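PDB 3TY1: hypothetical aldose 1-epimerase from Klebsiella pneumoniae subsp. pneumoniae MGH 78578, which is of uncertain function but probably binds carbohydrate, as sugar epimerases of similar fold do. Local coordinates for residues 67-73 with 111-116; 63-67 with 90-96; 79-84 with 213-218; 117-123 with 133-139. All coordinates share one frame; numbering follows the deposited sequence. Where two conformers were deposited one is given.

In the fold
All four contacts belong to the beta supersandwich of the galactose mutarotase-like fold. Contact 1 is central, its centre about 7 Å from that of the chain. It shares Arg67 with contact 2, whose centre lies about 10 Å away, and meets contact 3 where Met113 O lies 2.8 Å from Asn213 N. Strand 114-119 runs on from contact 1 into contact 4, their centres about 14 Å apart. Contacts 3 and 4, about 24 Å apart between centres, lie on opposite sides of the chain's centre. In contact 4, His136 binds a sulfate, probably from the crystallisation liquor, that His211 also holds; contacts 2 and 4 both reach the third subunit.

Contact 1: 67-73 with 111-116; sequences RGMNLLR and NEMMVR
Arg67 grips one carboxylate oxygen of Glu112 side-on, and this buried salt bridge closes a junction between two antiparallel strands of the supersandwich. Arg67 NH2 donates to the syn lone pair of Glu112 OE2 at 2.9 Å, while NE meets that oxygen on its anti side, 34° out of the carboxylate plane. Asn70 ND2 reaches the same OE2 at 2.8 Å from above that plane, so three N-H groups converge on one oxygen and would probably stabilise its negative charge. Arg67 NH1 turns elsewhere, to Asn141. The bend of Glu112 at chi2 (97°) brings its carboxylate back toward Asn70.

Strands 70-73 and 114-116 share a single bridge, Leu71 with Met114: Leu71 N donates to Met114 O, and Met114 N to Leu71 O, both at 2.9 Å. Met113 and Met114 both face Leu71, a classic beta bulge. At the type I' turn Arg67-Asn70, Arg116 NH1 makes a weak bond to Met69 O, and a water joins that nitrogen to Gly68 O and Asn70 OD1; Arg116 NE is paired with Asp194. The packing is apolar around Leu71, whose CB lies 3.8 Å from Met114 CB. Leu72 CD2 rests 3.6 Å from Glu112 CG.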
# COMPACT_ATOMS: atom_id res chain seq x y z
N ARG A 67 -0.22 -12.53 -6.92
CA ARG A 67 -0.39 -11.67 -8.09
C ARG A 67 -1.43 -12.26 -9.06
O ARG A 67 -1.11 -12.63 -10.19
CB ARG A 67 0.98 -11.47 -8.76
CG ARG A 67 2.02 -10.75 -7.82
CD ARG A 67 3.34 -10.45 -8.51
NE ARG A 67 3.10 -9.63 -9.69
CZ ARG A 67 2.74 -8.35 -9.72
NH1 ARG A 67 2.64 -7.63 -8.59
NH2 ARG A 67 2.47 -7.80 -10.91
N GLY A 68 -2.64 -12.47 -8.53
CA GLY A 68 -3.85 -12.84 -9.31
C GLY A 68 -3.79 -14.14 -10.08
O GLY A 68 -4.52 -14.32 -11.03
N MSE A 69 -2.91 -15.04 -9.65
CA MSE A 69 -2.64 -16.29 -10.37
C MSE A 69 -2.00 -16.08 -11.75
O MSE A 69 -2.05 -16.96 -12.62
CB MSE A 69 -3.88 -17.18 -10.46
CG MSE A 69 -4.66 -17.36 -9.20
SE MSE A 69 -3.86 -18.40 -7.84
CE MSE A 69 -3.86 -20.21 -8.65
N ASN A 70 -1.34 -14.94 -11.92
CA ASN A 70 -0.54 -14.69 -13.13
C ASN A 70 0.47 -15.83 -13.28
O ASN A 70 1.01 -16.35 -12.27
CB ASN A 70 0.31 -13.41 -12.97
CG ASN A 70 -0.47 -12.11 -13.09
OD1 ASN A 70 -1.65 -12.08 -13.49
ND2 ASN A 70 0.22 -10.98 -12.71
N LEU A 71 0.82 -16.13 -14.53
CA LEU A 71 1.77 -17.16 -14.86
C LEU A 71 3.11 -16.45 -14.98
O LEU A 71 3.27 -15.52 -15.76
CB LEU A 71 1.41 -17.90 -16.15
CG LEU A 71 -0.04 -18.45 -16.27
CD1 LEU A 71 -0.19 -19.21 -17.58
CD2 LEU A 71 -0.42 -19.31 -15.07
N LEU A 72 4.08 -16.91 -14.21
CA LEU A 72 5.39 -16.26 -14.22
C LEU A 72 6.32 -16.79 -15.31
O LEU A 72 6.98 -16.03 -16.03
CB LEU A 72 6.07 -16.45 -12.87
CG LEU A 72 5.40 -15.86 -11.61
CD1 LEU A 72 6.39 -15.79 -10.43
CD2 LEU A 72 4.80 -14.54 -11.79
N ARG A 73 6.33 -18.11 -15.44
CA ARG A 73 7.25 -18.78 -16.34
C ARG A 73 6.83 -20.21 -16.59
O ARG A 73 6.24 -20.89 -15.74
CB ARG A 73 8.69 -18.72 -15.78
CG ARG A 73 9.76 -19.33 -16.65
CD ARG A 73 11.15 -19.23 -15.92
NE ARG A 73 11.68 -17.87 -15.99
CZ ARG A 73 12.76 -17.43 -15.32
NH1 ARG A 73 13.43 -18.22 -14.49
NH2 ARG A 73 13.15 -16.18 -15.49
N ASN A 111 6.73 -8.61 -14.87
CA ASN A 111 7.72 -9.56 -15.35
C ASN A 111 7.17 -10.93 -15.81
O ASN A 111 7.93 -11.83 -16.14
CB ASN A 111 8.78 -9.74 -14.29
CG ASN A 111 8.23 -10.33 -13.01
OD1 ASN A 111 7.12 -10.93 -12.98
ND2 ASN A 111 9.03 -10.23 -11.94
N GLU A 112 5.86 -11.03 -15.92
CA GLU A 112 5.20 -12.31 -16.09
C GLU A 112 5.05 -12.75 -17.55
O GLU A 112 5.02 -11.94 -18.46
CB GLU A 112 3.82 -12.25 -15.42
CG GLU A 112 3.82 -11.88 -13.95
CD GLU A 112 3.54 -10.40 -13.65
OE1 GLU A 112 3.94 -9.51 -14.42
OE2 GLU A 112 2.92 -10.13 -12.61
N MSE A 113 4.93 -14.05 -17.70
CA MSE A 113 4.63 -14.72 -18.94
C MSE A 113 3.14 -14.53 -19.30
O MSE A 113 2.82 -14.42 -20.48
CB MSE A 113 4.99 -16.20 -18.82
CG MSE A 113 4.74 -17.01 -20.06
SE MSE A 113 3.00 -17.92 -20.10
CE MSE A 113 2.48 -17.33 -21.72
N MSE A 114 2.24 -14.52 -18.31
CA MSE A 114 0.80 -14.27 -18.61
C MSE A 114 0.15 -13.46 -17.47
O MSE A 114 0.10 -13.93 -16.35
CB MSE A 114 0.04 -15.60 -18.88
CG MSE A 114 -1.22 -15.50 -19.77
SE MSE A 114 -2.63 -14.51 -18.90
CE MSE A 114 -3.03 -15.78 -17.47
N VAL A 115 -0.28 -12.24 -17.79
CA VAL A 115 -1.00 -11.37 -16.87
C VAL A 115 -2.45 -11.21 -17.31
O VAL A 115 -2.69 -10.87 -18.46
CB VAL A 115 -0.42 -9.94 -16.84
CG1 VAL A 115 -1.21 -9.10 -15.79
CG2 VAL A 115 1.04 -9.98 -16.52
N ARG A 116 -3.41 -11.45 -16.42
CA ARG A 116 -4.81 -11.15 -16.74
C ARG A 116 -4.96 -9.65 -16.54
O ARG A 116 -4.86 -9.17 -15.42
CB ARG A 116 -5.75 -11.93 -15.83
CG ARG A 116 -5.76 -13.43 -16.16
CD ARG A 116 -6.54 -14.28 -15.13
NE ARG A 116 -6.49 -15.72 -15.42
CZ ARG A 116 -5.51 -16.55 -15.02
NH1 ARG A 116 -4.47 -16.08 -14.38
NH2 ARG A 116 -5.56 -17.86 -15.30
O HOH W 1 2.21 -7.29 -14.19
O HOH W 2 -3.89 -13.44 -13.53
O HOH W 3 -3.66 -19.21 -13.61
O HOH W 4 8.41 -14.22 -17.63

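Contact 2: 63-67 with 90-96; sequences LSPTR and VVNPAFI
A loop packed over the end of a strand is the theme here: residues 90-96, part of the connection from strand 79-81 to helix 100-103, cross the turn that follows strand 60-64 in the early antiparallel sheet of the supersandwich. The contact joins the sheet to a loop that also reaches two other subunits, Ala94 and Phe95 meeting the same region of neighbouring copies.

Across the two segments the polar link is made by Arg67, whose NH1 donates to Val91 O at 2.9 Å with an N-H...O angle of 154°. The donor is tilted from the carbonyl plane, and the oxygen lies somewhat out of the guanidinium plane. CD of Arg67 lies 3.3 Å from Val91 O and 3.8 Å from Val90 CG1; beyond it the bend at chi3 (57°) turns the guanidinium so that NH1 also reaches Val91 O. NH1 has a second acceptor in Asn141 OD1, so one nitrogen ties the loop to a further part of the chain. Ile96 approaches this end of the arginine at about a right angle, its CD1 lying 3.9 Å from Arg67 NH1.

Val90 CG1 also covers Ser64 OG, 3.7 Å away; that hydroxyl is hydrogen-bonded to Lys49 O. The loop itself is shaped by an Asx turn, Asn92 OD1 accepting from Ala94 N at 3.0 Å just as the 3-10 segment 93-94 begins. Thr66 presents its methyl to this turn while OG1 engages Lys49 N. With CG2 anti to the backbone N, the methyl packs tightly on the proline ring, Thr66 CG2 to Pro93 CD being 3.5 Å.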
# COMPACT_ATOMS: atom_id res chain seq x y z
N LEU A 63 3.39 -20.09 -11.09
CA LEU A 63 2.39 -19.01 -11.03
C LEU A 63 2.46 -18.35 -9.67
O LEU A 63 3.07 -18.88 -8.77
CB LEU A 63 1.02 -19.52 -11.39
CG LEU A 63 0.28 -20.59 -10.66
CD1 LEU A 63 -0.36 -19.91 -9.42
CD2 LEU A 63 -0.81 -21.18 -11.53
N SER A 64 1.83 -17.18 -9.52
CA SER A 64 1.82 -16.46 -8.27
C SER A 64 0.41 -16.19 -7.76
O SER A 64 -0.29 -15.35 -8.33
CB SER A 64 2.59 -15.15 -8.38
OG SER A 64 2.48 -14.49 -7.14
N PRO A 65 -0.01 -16.86 -6.66
CA PRO A 65 -1.30 -16.58 -6.06
C PRO A 65 -1.44 -15.17 -5.49
O PRO A 65 -2.55 -14.64 -5.39
CB PRO A 65 -1.38 -17.60 -4.94
CG PRO A 65 -0.54 -18.75 -5.48
CD PRO A 65 0.59 -18.08 -6.07
N THR A 66 -0.34 -14.57 -5.07
CA THR A 66 -0.34 -13.21 -4.58
C THR A 66 -0.66 -12.21 -5.69
O THR A 66 -1.25 -11.16 -5.43
CB THR A 66 1.03 -12.90 -3.98
OG1 THR A 66 1.28 -13.88 -2.98
CG2 THR A 66 1.10 -11.50 -3.35
N ARG A 67 -0.22 -12.53 -6.92
CA ARG A 67 -0.39 -11.67 -8.09
C ARG A 67 -1.43 -12.26 -9.06
O ARG A 67 -1.11 -12.63 -10.19
CB ARG A 67 0.98 -11.47 -8.76
CG ARG A 67 2.02 -10.75 -7.82
CD ARG A 67 3.34 -10.45 -8.51
NE ARG A 67 3.10 -9.63 -9.69
CZ ARG A 67 2.74 -8.35 -9.72
NH1 ARG A 67 2.64 -7.63 -8.59
NH2 ARG A 67 2.47 -7.80 -10.91
N VAL A 90 9.04 -10.88 -7.37
CA VAL A 90 7.63 -11.17 -7.40
C VAL A 90 7.02 -10.16 -6.41
O VAL A 90 6.90 -10.44 -5.19
CB VAL A 90 7.36 -12.64 -7.00
CG1 VAL A 90 5.82 -12.95 -7.02
CG2 VAL A 90 8.20 -13.61 -7.94
N VAL A 91 6.63 -8.99 -6.93
CA VAL A 91 6.29 -7.85 -6.09
C VAL A 91 4.95 -8.07 -5.41
O VAL A 91 3.91 -8.34 -6.07
CB VAL A 91 6.33 -6.54 -6.87
CG1 VAL A 91 5.94 -5.34 -5.98
CG2 VAL A 91 7.73 -6.36 -7.54
N ASN A 92 4.96 -7.98 -4.08
CA ASN A 92 3.73 -8.10 -3.30
C ASN A 92 2.93 -6.84 -3.66
O ASN A 92 3.45 -5.73 -3.54
CB ASN A 92 4.03 -8.11 -1.82
CG ASN A 92 2.81 -8.36 -0.94
OD1 ASN A 92 1.74 -7.80 -1.15
ND2 ASN A 92 3.02 -9.15 0.13
N PRO A 93 1.65 -6.98 -4.08
CA PRO A 93 0.86 -5.76 -4.40
C PRO A 93 0.78 -4.68 -3.30
O PRO A 93 0.52 -3.53 -3.62
CB PRO A 93 -0.52 -6.33 -4.66
CG PRO A 93 -0.24 -7.67 -5.26
CD PRO A 93 0.90 -8.20 -4.44
N ALA A 94 1.01 -5.06 -2.03
CA ALA A 94 1.11 -4.08 -0.92
C ALA A 94 2.17 -3.00 -1.13
O ALA A 94 2.09 -1.91 -0.55
CB ALA A 94 1.37 -4.80 0.40
N PHE A 95 3.17 -3.29 -1.96
CA PHE A 95 4.24 -2.35 -2.28
C PHE A 95 4.08 -1.68 -3.65
O PHE A 95 5.03 -1.06 -4.13
CB PHE A 95 5.60 -3.07 -2.25
CG PHE A 95 5.96 -3.57 -0.90
CD1 PHE A 95 6.18 -2.68 0.16
CD2 PHE A 95 6.08 -4.91 -0.66
CE1 PHE A 95 6.54 -3.14 1.43
CE2 PHE A 95 6.39 -5.38 0.62
CZ PHE A 95 6.63 -4.49 1.65
N ILE A 96 2.93 -1.83 -4.29
CA ILE A 96 2.72 -1.16 -5.59
C ILE A 96 1.59 -0.19 -5.40
O ILE A 96 0.58 -0.57 -4.81
CB ILE A 96 2.31 -2.16 -6.71
CG1 ILE A 96 3.48 -3.11 -7.01
CG2 ILE A 96 1.83 -1.41 -8.00
CD1 ILE A 96 3.38 -3.81 -8.29

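Contact 3: 79-84 with 213-218; sequences SRMGWD and NFGTPI
The edge strand 79-81 and the chain that leaves it meet the end of strand 204-214 through Arg80, which grips one carbonyl oxygen side-on. Arg80 NE and NH2 both donate to Thr216 O, at 2.8 and 3.0 Å; NE approaches it nearly along the C=O axis. Asp84 takes the end of the group, with Arg80 NH1 2.9 Å from Asp84 OD1 and NH2 bonded to OD2, so NH2 serves both partners; both carboxylate oxygens are met from above their plane. These bonds fix the rotation of the guanidinium, and Gly82 O lies over one of its faces.

Within the supersandwich this joins the last strand of the six-stranded antiparallel sheet to the mixed sheet containing strand 204-214. One backbone bond supports the joint, Gly215 N to Gly82 O at 2.7 Å, while a water accepts from Gly82 N and lies within hydrogen-bonding reach of Arg80 O and Gly215 O. Met81, present as selenomethionine, supplies the apolar side: its SE lies at the edge of the Phe214 ring, 3.9 Å from CE1, a Met-aromatic contact. Asn213 CB lies 3.7 Å from Trp83 CD1, the indole and amide planes 77° apart; Trp83 NE1 and Asn213 ND2 both donate to Glu112 O, and Asn213 OD1 is bonded to His211 ND1. Beyond the cis peptide before Pro217, Ile218 CD1 packs 3.5 Å from Arg80 O.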
# COMPACT_ATOMS: atom_id res chain seq x y z
N SER A 79 13.29 -25.23 -23.90
CA SER A 79 12.83 -23.89 -24.23
C SER A 79 12.03 -23.33 -23.05
O SER A 79 12.04 -23.89 -21.93
CB SER A 79 11.99 -23.95 -25.53
OG SER A 79 11.57 -22.66 -26.01
N ARG A 80 11.36 -22.22 -23.28
CA ARG A 80 10.53 -21.60 -22.25
C ARG A 80 9.57 -20.63 -22.85
O ARG A 80 9.79 -20.12 -23.94
CB ARG A 80 11.37 -20.81 -21.23
CG ARG A 80 11.96 -19.53 -21.75
CD ARG A 80 12.43 -18.57 -20.64
NE ARG A 80 12.86 -17.35 -21.34
CZ ARG A 80 13.33 -16.23 -20.78
NH1 ARG A 80 13.42 -16.10 -19.46
NH2 ARG A 80 13.69 -15.22 -21.56
N MSE A 81 8.50 -20.35 -22.08
CA MSE A 81 7.61 -19.26 -22.36
C MSE A 81 7.90 -18.27 -21.23
O MSE A 81 7.72 -18.56 -20.04
CB MSE A 81 6.13 -19.67 -22.31
CG MSE A 81 5.73 -20.81 -23.25
SE MSE A 81 3.78 -21.06 -23.08
CE MSE A 81 3.79 -22.69 -24.05
N GLY A 82 8.36 -17.09 -21.60
CA GLY A 82 8.66 -16.06 -20.62
C GLY A 82 9.68 -15.12 -21.16
O GLY A 82 10.16 -15.27 -22.32
N TRP A 83 10.05 -14.18 -20.30
CA TRP A 83 11.01 -13.13 -20.67
C TRP A 83 11.71 -12.60 -19.44
O TRP A 83 11.32 -12.90 -18.32
CB TRP A 83 10.30 -11.99 -21.41
CG TRP A 83 9.24 -11.23 -20.58
CD1 TRP A 83 8.07 -11.71 -20.11
CD2 TRP A 83 9.28 -9.83 -20.23
NE1 TRP A 83 7.39 -10.71 -19.44
CE2 TRP A 83 8.12 -9.55 -19.50
CE3 TRP A 83 10.22 -8.80 -20.44
CZ2 TRP A 83 7.84 -8.26 -18.96
CZ3 TRP A 83 9.97 -7.53 -19.92
CH2 TRP A 83 8.77 -7.27 -19.20
N ASP A 84 12.76 -11.82 -19.66
CA ASP A 84 13.59 -11.28 -18.60
C ASP A 84 13.36 -9.79 -18.48
O ASP A 84 13.81 -9.01 -19.31
CB ASP A 84 15.05 -11.58 -18.90
CG ASP A 84 15.28 -13.05 -19.15
OD1 ASP A 84 14.88 -13.85 -18.28
OD2 ASP A 84 15.79 -13.40 -20.23
N ASN A 213 3.36 -13.33 -22.95
CA ASN A 213 4.64 -12.70 -23.26
C ASN A 213 5.76 -13.70 -23.47
O ASN A 213 6.00 -14.55 -22.62
CB ASN A 213 4.96 -11.72 -22.11
CG ASN A 213 3.74 -10.88 -21.73
OD1 ASN A 213 3.15 -10.26 -22.59
ND2 ASN A 213 3.35 -10.89 -20.46
N PHE A 214 6.46 -13.57 -24.60
CA PHE A 214 7.45 -14.58 -25.03
C PHE A 214 8.73 -13.85 -25.42
O PHE A 214 8.69 -12.91 -26.20
CB PHE A 214 6.92 -15.39 -26.24
CG PHE A 214 5.57 -16.00 -26.01
CD1 PHE A 214 5.44 -17.23 -25.38
CD2 PHE A 214 4.42 -15.31 -26.37
CE1 PHE A 214 4.16 -17.79 -25.14
CE2 PHE A 214 3.17 -15.84 -26.12
CZ PHE A 214 3.04 -17.11 -25.51
N GLY A 215 9.84 -14.27 -24.83
CA GLY A 215 11.15 -13.70 -25.16
C GLY A 215 12.03 -14.81 -25.69
O GLY A 215 11.52 -15.81 -26.28
N THR A 216 13.33 -14.67 -25.49
CA THR A 216 14.27 -15.71 -25.91
C THR A 216 13.97 -17.02 -25.13
O THR A 216 13.49 -16.95 -24.01
CB THR A 216 15.75 -15.29 -25.70
OG1 THR A 216 15.98 -15.05 -24.31
CG2 THR A 216 16.08 -14.04 -26.48
N PRO A 217 14.27 -18.20 -25.71
CA PRO A 217 14.89 -18.52 -26.99
C PRO A 217 13.97 -18.58 -28.19
O PRO A 217 14.43 -18.91 -29.28
CB PRO A 217 15.45 -19.92 -26.76
CG PRO A 217 14.48 -20.54 -25.77
CD PRO A 217 13.94 -19.43 -24.94
N ILE A 218 12.67 -18.32 -28.01
CA ILE A 218 11.73 -18.32 -29.14
C ILE A 218 11.90 -17.06 -29.96
O ILE A 218 12.07 -17.12 -31.17
CB ILE A 218 10.28 -18.46 -28.69
CG1 ILE A 218 10.09 -19.78 -27.90
CG2 ILE A 218 9.38 -18.45 -29.90
CD1 ILE A 218 8.71 -19.96 -27.28
O HOH W 5 9.45 -17.38 -24.56

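Contact 4: 117-123 with 133-139; sequences CGYEWTG and YTLHGKA. With SO4 (sulfate ion), chain L.
Trp121 and Tyr133 form a T-shaped pair, the tyrosine edge directed at the indole face with the planes at 83°. Gly137 CA covers the opposite face in a CH-pi contact, 3.9 Å from the centroid of the five-membered ring of Trp121, so the indole is sandwiched. His136 is sandwiched too: Cys117 SG lies over one face, 3.5 Å from His136 CG, and Leu135 CD1 over the other.

Hydrogen bonds fix these rings and the loop. Trp121 NE1 donates to Thr134 O at 2.8 Å on a lone pair in the carbonyl plane, chi1 of 72° swinging the indole toward Thr134. Backbone bonds run from His136 N to Gly123 O at 3.0 Å and from Ala139 N to Gly118 O at 2.9 Å. His136 ND1 meets a weak bond from Gly123 N, and NE2 donates to sulfate O3 at 2.6 Å; the ion probably comes from the crystallisation liquor.

Lys138 pairs with Glu108 of the third subunit. The type II turn Thr134-Gly137 packs against Cys117 and Gly118 of strand 114-119 and the chain that follows, while neighbouring strand 204-214 contributes His211 to the same sulfate.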
# COMPACT_ATOMS: atom_id res chain seq x y z
N CYS A 117 -5.14 -8.91 -17.64
CA CYS A 117 -5.26 -7.46 -17.62
C CYS A 117 -6.77 -7.18 -17.68
O CYS A 117 -7.35 -7.14 -18.76
CB CYS A 117 -4.54 -6.87 -18.81
SG CYS A 117 -2.77 -7.20 -18.79
N GLY A 118 -7.37 -7.08 -16.50
CA GLY A 118 -8.83 -7.01 -16.36
C GLY A 118 -9.15 -7.15 -14.87
O GLY A 118 -8.27 -6.97 -14.07
N TYR A 119 -10.39 -7.48 -14.47
CA TYR A 119 -11.56 -7.63 -15.36
C TYR A 119 -12.49 -6.43 -15.33
O TYR A 119 -13.25 -6.20 -16.27
CB TYR A 119 -12.35 -8.89 -15.01
CG TYR A 119 -11.62 -10.15 -15.38
CD1 TYR A 119 -10.61 -10.67 -14.56
CD2 TYR A 119 -11.95 -10.87 -16.55
CE1 TYR A 119 -9.93 -11.83 -14.90
CE2 TYR A 119 -11.28 -12.06 -16.89
CZ TYR A 119 -10.26 -12.52 -16.06
OH TYR A 119 -9.59 -13.68 -16.36
N GLU A 120 -12.45 -5.65 -14.26
CA GLU A 120 -13.32 -4.46 -14.15
C GLU A 120 -13.01 -3.44 -15.27
O GLU A 120 -13.91 -2.78 -15.81
CB GLU A 120 -13.20 -3.86 -12.74
CG GLU A 120 -14.36 -2.96 -12.37
CD GLU A 120 -14.18 -2.22 -11.06
OE1 GLU A 120 -13.58 -2.77 -10.11
OE2 GLU A 120 -14.71 -1.09 -10.95
N TRP A 121 -11.73 -3.32 -15.62
CA TRP A 121 -11.29 -2.57 -16.80
C TRP A 121 -9.92 -3.06 -17.22
O TRP A 121 -9.30 -3.85 -16.51
CB TRP A 121 -11.28 -1.04 -16.59
CG TRP A 121 -10.22 -0.58 -15.72
CD1 TRP A 121 -8.98 -0.17 -16.10
CD2 TRP A 121 -10.24 -0.54 -14.30
NE1 TRP A 121 -8.23 0.14 -15.01
CE2 TRP A 121 -8.97 -0.10 -13.88
CE3 TRP A 121 -11.21 -0.84 -13.34
CZ2 TRP A 121 -8.63 0.05 -12.53
CZ3 TRP A 121 -10.89 -0.70 -12.00
CH2 TRP A 121 -9.60 -0.25 -11.60
N THR A 122 -9.44 -2.56 -18.36
CA THR A 122 -8.14 -2.93 -18.89
C THR A 122 -7.56 -1.78 -19.72
O THR A 122 -8.18 -0.74 -19.91
CB THR A 122 -8.26 -4.21 -19.78
OG1 THR A 122 -6.98 -4.80 -19.90
CG2 THR A 122 -8.87 -3.89 -21.19
N GLY A 123 -6.34 -1.98 -20.21
CA GLY A 123 -5.75 -1.08 -21.18
C GLY A 123 -4.93 0.04 -20.60
O GLY A 123 -4.78 0.17 -19.37
N TYR A 133 -8.15 5.42 -14.13
CA TYR A 133 -8.22 4.03 -14.54
C TYR A 133 -6.80 3.63 -14.79
O TYR A 133 -6.21 4.08 -15.75
CB TYR A 133 -9.04 3.90 -15.82
CG TYR A 133 -10.51 4.08 -15.58
CD1 TYR A 133 -11.30 3.02 -15.18
CD2 TYR A 133 -11.11 5.34 -15.75
CE1 TYR A 133 -12.66 3.17 -14.95
CE2 TYR A 133 -12.47 5.51 -15.53
CZ TYR A 133 -13.24 4.43 -15.13
OH TYR A 133 -14.57 4.59 -14.91
N THR A 134 -6.27 2.77 -13.93
CA THR A 134 -4.86 2.42 -13.95
C THR A 134 -4.57 1.32 -14.97
O THR A 134 -5.44 0.54 -15.33
CB THR A 134 -4.41 2.03 -12.55
OG1 THR A 134 -5.23 0.95 -12.08
CG2 THR A 134 -4.55 3.25 -11.60
N LEU A 135 -3.32 1.29 -15.43
CA LEU A 135 -2.86 0.39 -16.46
C LEU A 135 -3.25 -1.07 -16.22
O LEU A 135 -2.78 -1.72 -15.26
CB LEU A 135 -1.33 0.46 -16.62
CG LEU A 135 -0.68 -0.47 -17.66
CD1 LEU A 135 -1.21 -0.23 -19.08
CD2 LEU A 135 0.85 -0.26 -17.66
N HIS A 136 -4.07 -1.60 -17.10
CA HIS A 136 -4.40 -3.04 -17.14
C HIS A 136 -5.18 -3.60 -15.97
O HIS A 136 -5.15 -4.81 -15.72
CB HIS A 136 -3.12 -3.90 -17.42
CG HIS A 136 -2.61 -3.73 -18.81
ND1 HIS A 136 -3.46 -3.58 -19.88
CD2 HIS A 136 -1.35 -3.74 -19.32
CE1 HIS A 136 -2.76 -3.47 -20.99
NE2 HIS A 136 -1.48 -3.57 -20.69
N GLY A 137 -5.92 -2.74 -15.29
CA GLY A 137 -6.83 -3.19 -14.26
C GLY A 137 -6.17 -3.75 -13.02
O GLY A 137 -4.96 -3.49 -12.72
N LYS A 138 -6.96 -4.52 -12.29
CA LYS A 138 -6.55 -4.97 -10.94
C LYS A 138 -6.33 -6.45 -10.71
O LYS A 138 -5.70 -6.79 -9.70
CB LYS A 138 -7.55 -4.44 -9.87
CG LYS A 138 -7.41 -2.91 -9.65
CD LYS A 138 -8.19 -2.42 -8.43
CE LYS A 138 -7.46 -2.70 -7.08
NZ LYS A 138 -8.32 -2.39 -5.88
N ALA A 139 -6.79 -7.32 -11.61
CA ALA A 139 -6.74 -8.78 -11.36
C ALA A 139 -5.32 -9.22 -11.11
O ALA A 139 -5.04 -9.99 -10.16
CB ALA A 139 -7.37 -9.60 -12.53
S SO4 L . 1.94 -2.97 -22.37
O1 SO4 L . 3.22 -3.45 -21.83
O2 SO4 L . 1.95 -3.06 -23.85
O3 SO4 L . 0.83 -3.78 -21.86
O4 SO4 L . 1.75 -1.59 -21.95
O HOH W 6 -9.73 -4.16 -13.07